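Local structure of ricin B-like lectin (Macrolepiota procera, 4IZX) at residues 68-73 / 122-127. The protein binds carbohydrates, including lactose through its galactose unit, as a fungal lectin of the ricin B-like family. Numbering follows the deposited sequence.
Sequences GTPADG and VQLWWT
In the beta-trefoil of this lectin, the loop between strands 63-66 and 76-79 closes over the end of strand 120-126 and offers a compact example of how a loop can be tied to a strand by both backbone and side chain. The site lies at the surface, away from the galactose pocket.

Two hydrogen bonds join loop and strand. The amide of G73 donates to the carbonyl O of L124, with 2.8 Å between G73 N and L124 O, and approaches in the carbonyl plane. Two residues on, the amide of W126 points at the carboxylate of D72: W126 N lies 2.8 Å from D72 OD1, reaching it nearly along the C-O axis with an N-H...O angle of 159°. The side chain of D72 thus accepts from a backbone N-H of the strand.

The same carboxylate is laid flat on the indole of W125, the two planes only 5° apart, with D72 CG 3.6 Å from W125 CE2. Beside it, D72 CB makes a CH-pi contact with the six-membered ring of W125, 3.6 Å from its centroid and almost on the ring normal. W125 CG, anti to the backbone N (chi1 -159°), carries the indole out beside D72, and the second torsion turns its face to the carboxylate.

Apolar contact is modest: P70 CB meets L124 CD1 at 3.9 Å, and V101 touches both side chains. At the other end, Q123 gives its NE2 to D109 OD1 on strand 106-110, while a water donates to both Q123 OE1 and G73 O, 2.8 Å from each.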
# COMPACT_ATOMS: atom_id res chain seq x y z
N GLY A 68 0.97 -1.93 -15.16
CA GLY A 68 1.42 -3.04 -15.98
C GLY A 68 1.34 -4.37 -15.22
O GLY A 68 0.79 -4.46 -14.14
N THR A 69 1.86 -5.40 -15.86
CA THR A 69 1.75 -6.73 -15.32
C THR A 69 2.70 -6.91 -14.15
O THR A 69 3.75 -6.28 -14.08
CB THR A 69 1.95 -7.81 -16.39
OG1 THR A 69 1.56 -9.05 -15.85
CG2 THR A 69 3.34 -7.92 -16.87
N PRO A 70 2.32 -7.72 -13.14
CA PRO A 70 3.20 -7.80 -11.98
C PRO A 70 4.59 -8.30 -12.28
O PRO A 70 4.77 -9.29 -13.02
CB PRO A 70 2.47 -8.77 -11.07
CG PRO A 70 1.04 -8.61 -11.40
CD PRO A 70 1.05 -8.38 -12.89
N ALA A 71 5.57 -7.62 -11.74
CA ALA A 71 6.96 -7.91 -11.94
C ALA A 71 7.74 -7.19 -10.82
O ALA A 71 7.24 -6.27 -10.19
CB ALA A 71 7.45 -7.42 -13.29
N ASP A 72 8.97 -7.61 -10.61
CA ASP A 72 9.85 -6.87 -9.75
C ASP A 72 10.03 -5.47 -10.30
O ASP A 72 10.46 -5.28 -11.43
CB ASP A 72 11.21 -7.56 -9.63
CG ASP A 72 11.19 -8.82 -8.82
OD1 ASP A 72 10.31 -9.05 -7.99
OD2 ASP A 72 12.18 -9.60 -9.00
N GLY A 73 9.64 -4.48 -9.49
CA GLY A 73 9.72 -3.11 -9.89
C GLY A 73 8.51 -2.47 -10.50
O GLY A 73 8.50 -1.29 -10.71
N VAL A 122 6.52 3.44 -4.23
CA VAL A 122 6.08 2.14 -3.79
C VAL A 122 5.90 1.25 -5.04
O VAL A 122 5.30 1.69 -6.03
CB VAL A 122 4.76 2.21 -3.00
CG1 VAL A 122 4.33 0.83 -2.50
CG2 VAL A 122 4.88 3.19 -1.84
N GLN A 123 6.45 0.04 -4.97
CA GLN A 123 6.54 -0.88 -6.07
C GLN A 123 6.08 -2.27 -5.66
O GLN A 123 5.87 -2.53 -4.46
CB GLN A 123 7.94 -0.91 -6.66
CG GLN A 123 8.92 -1.56 -5.71
CD GLN A 123 10.37 -1.48 -6.11
OE1 GLN A 123 10.71 -1.13 -7.25
NE2 GLN A 123 11.26 -1.88 -5.19
N LEU A 124 5.98 -3.18 -6.61
CA LEU A 124 5.93 -4.61 -6.34
C LEU A 124 7.33 -5.20 -6.31
O LEU A 124 8.21 -4.78 -7.06
CB LEU A 124 5.14 -5.38 -7.39
CG LEU A 124 3.67 -4.97 -7.51
CD1 LEU A 124 3.02 -5.79 -8.62
CD2 LEU A 124 2.93 -5.10 -6.21
N TRP A 125 7.51 -6.22 -5.49
CA TRP A 125 8.71 -7.04 -5.55
C TRP A 125 8.37 -8.41 -5.01
O TRP A 125 7.48 -8.57 -4.15
CB TRP A 125 9.85 -6.42 -4.73
CG TRP A 125 11.23 -6.91 -5.14
CD1 TRP A 125 11.89 -8.02 -4.70
CD2 TRP A 125 12.06 -6.31 -6.14
NE1 TRP A 125 13.06 -8.17 -5.38
CE2 TRP A 125 13.18 -7.15 -6.29
CE3 TRP A 125 11.95 -5.16 -6.91
CZ2 TRP A 125 14.22 -6.84 -7.16
CZ3 TRP A 125 12.99 -4.86 -7.79
CH2 TRP A 125 14.11 -5.71 -7.91
N TRP A 126 9.09 -9.43 -5.48
CA TRP A 126 9.01 -10.76 -4.93
C TRP A 126 9.13 -10.73 -3.41
O TRP A 126 9.96 -10.02 -2.86
CB TRP A 126 10.21 -11.58 -5.49
CG TRP A 126 10.14 -13.02 -5.26
CD1 TRP A 126 10.72 -13.75 -4.27
CD2 TRP A 126 9.56 -13.93 -6.16
NE1 TRP A 126 10.48 -15.10 -4.48
CE2 TRP A 126 9.71 -15.22 -5.62
CE3 TRP A 126 8.88 -13.77 -7.35
CZ2 TRP A 126 9.27 -16.35 -6.29
CZ3 TRP A 126 8.38 -14.88 -7.97
CH2 TRP A 126 8.57 -16.15 -7.44
N THR A 127 8.32 -11.53 -2.75
CA THR A 127 8.25 -11.50 -1.32
C THR A 127 9.50 -12.11 -0.65
O THR A 127 9.95 -13.19 -1.01
CB THR A 127 6.97 -12.17 -0.82
OG1 THR A 127 6.73 -11.84 0.54
CG2 THR A 127 6.96 -13.66 -0.96
O HOH W 1 9.69 0.69 -9.19